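Local coordinates for AB hydrolase-1 domain-containing protein (Parabacteroides distasonis, PDB 4Q34) that is uncharacterised but probably acts as an esterase of the alpha/beta hydrolase family, at residues N74-R79 with L312-L317; A196-G201 with F299-L304. One frame throughout, in Å; residues are numbered along the deposited sequence.

Contact 1: N74-R79 with L312-L317; sequences NIFLRR and LLSEWL
Arg79 and Phe76 both turn CG beside the backbone N, anti to the carbonyl carbon (chi1 -64° and -75°), and this sends the guanidinium to Ser314 and the ring to Ser314 and Leu313. The pair of helices belongs to the alpha/beta hydrolase fold: helix 72-78, which follows a parallel strand of the central sheet, meets the C-terminal helix 306-319. The nearest CA atoms of the two segments, Phe76 CA and Ser314 CA, are 8.7 Å apart, so side chains bridge the gap, and the two segments bury 170 Å² in all.

The polar part lies at the end of helix 72-78. Arg79, the first residue past its helical turns, is extended from CG to NE, and NH1 donates to Ser314 OG over 3.0 Å with an N-H...O angle of 152°. The oxygen lies in the guanidinium plane, at its edge, although the bond is somewhat bent. NH2 makes a salt bridge to Asp311, one turn earlier on the same partner helix. Two separate nitrogens are thus gripped, by Ser314 and Asp311, which fixes the rotation of the group. Ser314 OG also has a weak hydrogen bond with Ala310 O of its own helix.

The apolar part is more buried. Phe76 lies with CE1 3.5 Å from Ser314 OG, an oblique approach that is van der Waals contact. On its own helix the ring meets Phe72 edge-to-face, while Ala310 of the opposing helix also packs against it. Leu313 and Phe76 cross at a slant, and the leucine uses a single methyl: CD2 is 3.8 Å from Phe76 CZ and 4.2 Å from Phe76 CE2.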
loop_
_atom_site.group_PDB
_atom_site.type_symbol
_atom_site.label_atom_id
_atom_site.label_comp_id
_atom_site.label_asym_id
_atom_site.label_seq_id
_atom_site.Cartn_x
_atom_site.Cartn_y
_atom_site.Cartn_z
ATOM N N ASN A 74 1.768 -2.252 -14.972
ATOM C CA ASN A 74 2.802 -2.832 -15.806
ATOM C C ASN A 74 2.614 -2.521 -17.290
ATOM O O ASN A 74 3.602 -2.186 -17.995
ATOM C CB ASN A 74 2.865 -4.342 -15.625
ATOM C CG ASN A 74 3.456 -4.768 -14.293
ATOM O OD1 ASN A 74 3.427 -4.031 -13.285
ATOM N ND2 ASN A 74 3.974 -5.972 -14.275
ATOM N N ILE A 75 1.377 -2.624 -17.756
ATOM C CA ILE A 75 1.092 -2.450 -19.174
ATOM C C ILE A 75 1.467 -1.047 -19.666
ATOM O O ILE A 75 2.102 -0.894 -20.707
ATOM C CB ILE A 75 -0.386 -2.719 -19.456
ATOM C CG1 ILE A 75 -0.687 -4.193 -19.245
ATOM C CG2 ILE A 75 -0.792 -2.292 -20.898
ATOM C CD1 ILE A 75 -2.166 -4.520 -19.136
ATOM N N PHE A 76 1.079 -0.013 -18.922
ATOM C CA PHE A 76 1.372 1.350 -19.346
ATOM C C PHE A 76 2.806 1.772 -19.095
ATOM O O PHE A 76 3.325 2.559 -19.863
ATOM C CB PHE A 76 0.323 2.342 -18.829
ATOM C CG PHE A 76 -0.961 2.218 -19.601
ATOM C CD1 PHE A 76 -1.060 2.790 -20.869
ATOM C CD2 PHE A 76 -1.967 1.380 -19.160
ATOM C CE1 PHE A 76 -2.186 2.618 -21.627
ATOM C CE2 PHE A 76 -3.132 1.187 -19.926
ATOM C CZ PHE A 76 -3.229 1.794 -21.164
ATOM N N LEU A 77 3.453 1.185 -18.076
ATOM C CA LEU A 77 4.883 1.397 -17.882
ATOM C C LEU A 77 5.650 0.835 -19.073
ATOM O O LEU A 77 6.573 1.483 -19.584
ATOM C CB LEU A 77 5.340 0.702 -16.591
ATOM C CG LEU A 77 6.811 0.894 -16.235
ATOM C CD1 LEU A 77 7.118 2.367 -16.046
ATOM C CD2 LEU A 77 7.129 0.081 -14.985
ATOM N N ARG A 78 5.249 -0.340 -19.536
ATOM C CA ARG A 78 5.885 -0.969 -20.709
ATOM C C ARG A 78 5.716 -0.126 -21.974
ATOM O O ARG A 78 6.595 -0.100 -22.856
ATOM C CB ARG A 78 5.350 -2.389 -20.906
ATOM C CG ARG A 78 6.108 -3.128 -21.981
ATOM C CD ARG A 78 5.695 -4.594 -22.024
ATOM N NE ARG A 78 6.173 -5.299 -20.836
ATOM C CZ ARG A 78 5.393 -5.754 -19.863
ATOM N NH1 ARG A 78 4.075 -5.668 -19.966
ATOM N NH2 ARG A 78 5.954 -6.354 -18.819
ATOM N N ARG A 79 4.614 0.580 -22.054
ATOM C CA ARG A 79 4.296 1.487 -23.154
ATOM C C ARG A 79 4.898 2.884 -23.011
ATOM O O ARG A 79 4.532 3.811 -23.733
ATOM C CB ARG A 79 2.780 1.550 -23.297
ATOM C CG ARG A 79 2.184 0.214 -23.702
ATOM C CD ARG A 79 0.670 0.187 -23.798
ATOM N NE ARG A 79 0.244 -1.196 -24.074
ATOM C CZ ARG A 79 -0.887 -1.558 -24.665
ATOM N NH1 ARG A 79 -1.791 -0.653 -25.053
ATOM N NH2 ARG A 79 -1.108 -2.858 -24.855
ATOM N N LEU A 312 -7.545 0.227 -26.331
ATOM C CA LEU A 312 -8.569 1.249 -26.559
ATOM C C LEU A 312 -8.163 2.540 -25.903
ATOM O O LEU A 312 -8.264 3.615 -26.508
ATOM C CB LEU A 312 -9.931 0.846 -25.990
ATOM C CG LEU A 312 -10.776 -0.103 -26.819
ATOM C CD1 LEU A 312 -11.966 -0.466 -25.950
ATOM C CD2 LEU A 312 -11.193 0.541 -28.133
ATOM N N LEU A 313 -7.709 2.446 -24.662
ATOM C CA LEU A 313 -7.224 3.630 -23.990
ATOM C C LEU A 313 -5.992 4.245 -24.710
ATOM O O LEU A 313 -5.934 5.474 -24.905
ATOM C CB LEU A 313 -6.912 3.347 -22.510
ATOM C CG LEU A 313 -6.393 4.537 -21.691
ATOM C CD1 LEU A 313 -7.298 5.760 -21.723
ATOM C CD2 LEU A 313 -6.116 4.071 -20.269
ATOM N N SER A 314 -5.013 3.429 -25.070
ATOM C CA SER A 314 -3.815 3.946 -25.794
ATOM C C SER A 314 -4.235 4.674 -27.073
ATOM O O SER A 314 -3.674 5.671 -27.441
ATOM C CB SER A 314 -2.858 2.825 -26.183
ATOM O OG SER A 314 -2.152 2.315 -25.068
ATOM N N GLU A 315 -5.228 4.131 -27.777
ATOM C CA GLU A 315 -5.695 4.727 -28.988
ATOM C C GLU A 315 -6.238 6.145 -28.733
ATOM O O GLU A 315 -5.914 7.096 -29.438
ATOM C CB GLU A 315 -6.773 3.798 -29.659
ATOM C CG GLU A 315 -7.395 4.361 -30.928
ATOM C CD GLU A 315 -8.400 3.406 -31.577
ATOM O OE1 GLU A 315 -9.454 3.242 -30.972
ATOM O OE2 GLU A 315 -8.124 2.884 -32.681
ATOM N N TRP A 316 -7.104 6.262 -27.734
ATOM C CA TRP A 316 -7.692 7.562 -27.378
ATOM C C TRP A 316 -6.612 8.540 -26.967
ATOM O O TRP A 316 -6.604 9.684 -27.391
ATOM C CB TRP A 316 -8.668 7.362 -26.244
ATOM C CG TRP A 316 -9.434 8.549 -25.895
ATOM C CD1 TRP A 316 -10.501 9.067 -26.555
ATOM C CD2 TRP A 316 -9.207 9.392 -24.769
ATOM N NE1 TRP A 316 -10.940 10.205 -25.902
ATOM C CE2 TRP A 316 -10.172 10.422 -24.813
ATOM C CE3 TRP A 316 -8.269 9.392 -23.750
ATOM C CZ2 TRP A 316 -10.255 11.419 -23.830
ATOM C CZ3 TRP A 316 -8.361 10.381 -22.768
ATOM C CH2 TRP A 316 -9.356 11.375 -22.838
ATOM N N LEU A 317 -5.718 8.084 -26.113
ATOM C CA LEU A 317 -4.622 8.944 -25.663
ATOM C C LEU A 317 -3.871 9.446 -26.893
ATOM O O LEU A 317 -3.527 10.623 -26.988
ATOM C CB LEU A 317 -3.702 8.187 -24.728
ATOM C CG LEU A 317 -4.250 7.813 -23.353
ATOM C CD1 LEU A 317 -3.291 6.871 -22.623
ATOM C CD2 LEU A 317 -4.571 9.057 -22.545
#

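Contact 2: A196-G201 with F299-L304; sequences ASYEPG and FPMSDL
Tyr198 meets Met301 and Pro300 through its CB and the near end of its ring, where the end of central strand 192-198 of the alpha/beta hydrolase sheet faces the loop leading to helix 306-319. Met301, modelled as selenomethionine, touches with its terminal methyl: CE is 3.6 Å from Tyr198 CB and 3.7 Å from Tyr198 CG. Its CG is squeezed between backbone N and carbonyl carbon (chi1 74°), and further bends at chi2 and chi3 fold the chain so that CE reaches the tyrosine. At the ortho carbon CD1, Tyr198 lies 4.2 Å from Pro300 CG. Both loop residues run alongside the tyrosine in the opposite sense, and the contact is buried and apolar.

Around this shell, Tyr198 stacks on Tyr245 and packs on Ile173, Val309 and Leu313, while Met301 also touches Trp62 and His175. Glu199 takes a left-handed backbone conformation (phi 44°, psi 57°) just where the chain leaves the strand. Its OE1 bonds to His298 ND1 and forms a salt bridge to Arg117, and its OE2 accepts from Gly247 N. An acid and a histidine paired here are consistent with two members of a catalytic triad.

Further out, the carboxylate of Asp303 ties the loop back on itself through Thr297 and Asn296, the two residues just before His298. Met301 O accepts from Asn306 ND2, and the turn 299-302 closes with Ser302 N 3.0 Å from Phe299 O.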
loop_
_atom_site.group_PDB
_atom_site.type_symbol
_atom_site.label_atom_id
_atom_site.label_comp_id
_atom_site.label_asym_id
_atom_site.label_seq_id
_atom_site.Cartn_x
_atom_site.Cartn_y
_atom_site.Cartn_z
ATOM N N ALA A 196 -9.822 9.860 -18.266
ATOM C CA ALA A 196 -10.464 8.620 -18.692
ATOM C C ALA A 196 -11.047 7.961 -17.458
ATOM O O ALA A 196 -10.319 7.719 -16.481
ATOM C CB ALA A 196 -9.469 7.670 -19.349
ATOM N N SER A 197 -12.316 7.596 -17.521
ATOM C CA SER A 197 -12.977 6.994 -16.380
ATOM C C SER A 197 -13.645 5.678 -16.724
ATOM O O SER A 197 -14.443 5.606 -17.697
ATOM C CB SER A 197 -13.995 7.971 -15.768
ATOM O OG SER A 197 -14.477 7.491 -14.522
ATOM N N TYR A 198 -13.344 4.657 -15.916
ATOM C CA TYR A 198 -13.970 3.355 -16.047
ATOM C C TYR A 198 -15.177 3.270 -15.107
ATOM O O TYR A 198 -15.027 3.444 -13.879
ATOM C CB TYR A 198 -12.993 2.197 -15.748
ATOM C CG TYR A 198 -11.953 2.099 -16.820
ATOM C CD1 TYR A 198 -12.180 1.369 -17.980
ATOM C CD2 TYR A 198 -10.816 2.837 -16.724
ATOM C CE1 TYR A 198 -11.265 1.363 -19.011
ATOM C CE2 TYR A 198 -9.874 2.850 -17.722
ATOM C CZ TYR A 198 -10.096 2.093 -18.881
ATOM O OH TYR A 198 -9.187 2.099 -19.918
ATOM N N GLU A 199 -16.356 3.077 -15.685
ATOM C CA GLU A 199 -17.589 2.906 -14.912
ATOM C C GLU A 199 -17.729 3.890 -13.745
ATOM O O GLU A 199 -17.902 3.480 -12.602
ATOM C CB GLU A 199 -17.736 1.473 -14.394
ATOM C CG GLU A 199 -17.741 0.468 -15.541
ATOM C CD GLU A 199 -18.793 -0.613 -15.445
ATOM O OE1 GLU A 199 -19.335 -0.844 -14.340
ATOM O OE2 GLU A 199 -19.070 -1.278 -16.491
ATOM N N PRO A 200 -17.680 5.196 -14.038
ATOM C CA PRO A 200 -17.912 6.173 -12.986
ATOM C C PRO A 200 -19.291 6.036 -12.346
ATOM O O PRO A 200 -20.248 5.593 -12.957
ATOM C CB PRO A 200 -17.775 7.533 -13.705
ATOM C CG PRO A 200 -18.022 7.227 -15.134
ATOM C CD PRO A 200 -17.487 5.832 -15.336
ATOM N N GLY A 201 -19.386 6.460 -11.105
ATOM C CA GLY A 201 -20.673 6.459 -10.418
ATOM C C GLY A 201 -20.648 7.539 -9.356
ATOM O O GLY A 201 -19.714 7.577 -8.559
ATOM N N PHE A 299 -14.792 -4.018 -13.503
ATOM C CA PHE A 299 -13.326 -3.756 -13.533
ATOM C C PHE A 299 -12.677 -4.134 -14.881
ATOM O O PHE A 299 -11.909 -5.100 -14.943
ATOM C CB PHE A 299 -12.581 -4.542 -12.472
ATOM C CG PHE A 299 -12.843 -4.134 -11.072
ATOM C CD1 PHE A 299 -14.041 -4.406 -10.468
ATOM C CD2 PHE A 299 -11.860 -3.566 -10.299
ATOM C CE1 PHE A 299 -14.288 -4.038 -9.172
ATOM C CE2 PHE A 299 -12.087 -3.222 -8.982
ATOM C CZ PHE A 299 -13.327 -3.451 -8.418
ATOM N N PRO A 300 -12.975 -3.383 -15.936
ATOM C CA PRO A 300 -12.420 -3.786 -17.239
ATOM C C PRO A 300 -10.910 -3.774 -17.305
ATOM O O PRO A 300 -10.316 -4.550 -18.070
ATOM C CB PRO A 300 -12.991 -2.727 -18.201
ATOM C CG PRO A 300 -14.224 -2.234 -17.533
ATOM C CD PRO A 300 -13.914 -2.264 -16.078
HETATM N N MSE A 301 -10.288 -2.945 -16.483
HETATM C CA MSE A 301 -8.820 -2.870 -16.423
HETATM C C MSE A 301 -8.174 -4.102 -15.905
HETATM O O MSE A 301 -6.978 -4.268 -16.125
HETATM C CB MSE A 301 -8.342 -1.608 -15.605
HETATM C CG MSE A 301 -8.516 -1.713 -14.075
HETATM SE SE MSE A 301 -10.320 -1.758 -13.368
HETATM C CE MSE A 301 -10.872 -0.040 -13.975
ATOM N N SER A 302 -8.897 -4.994 -15.201
ATOM C CA SER A 302 -8.286 -6.250 -14.671
ATOM C C SER A 302 -8.940 -7.519 -15.227
ATOM O O SER A 302 -8.573 -8.629 -14.857
ATOM C CB SER A 302 -8.268 -6.268 -13.125
ATOM O OG SER A 302 -9.569 -6.099 -12.552
ATOM N N ASP A 303 -9.920 -7.327 -16.098
ATOM C CA ASP A 303 -10.611 -8.454 -16.740
ATOM C C ASP A 303 -9.649 -9.252 -17.652
ATOM O O ASP A 303 -8.557 -8.788 -17.974
ATOM C CB ASP A 303 -11.785 -7.935 -17.566
ATOM C CG ASP A 303 -12.998 -7.555 -16.729
ATOM O OD1 ASP A 303 -13.124 -7.931 -15.532
ATOM O OD2 ASP A 303 -13.853 -6.847 -17.298
ATOM N N LEU A 304 -10.097 -10.419 -18.118
ATOM C CA LEU A 304 -9.265 -11.295 -18.963
ATOM C C LEU A 304 -8.817 -10.645 -20.238
ATOM O O LEU A 304 -7.743 -11.001 -20.729
ATOM C CB LEU A 304 -9.988 -12.603 -19.291
ATOM C CG LEU A 304 -10.249 -13.498 -18.066
ATOM C CD1 LEU A 304 -11.150 -14.664 -18.499
ATOM C CD2 LEU A 304 -8.953 -14.032 -17.470
#

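Overall arrangement
Contacts 1 and 2 have centres 14 Å apart and share the C-terminal helix 306-319 as a common wall. Leu313 joins them directly: its CD2, which meets the phenylalanine of contact 1, lies 3.7 Å from Tyr198 OH, and its CD1 lies 3.7 Å from Ala196 CB. Along the chain, contact 2 is nested inside the loop that contact 1 closes. The order runs inward, from helix 72-78 through helix 306-319 to strand 192-198. The centre of contact 1 lies about 16 Å from the centre of the chain, that of contact 2 about 7 Å, and contact 2 contains Glu199, whose hydrogen bond to His298 is consistent with the acid and base of a catalytic triad.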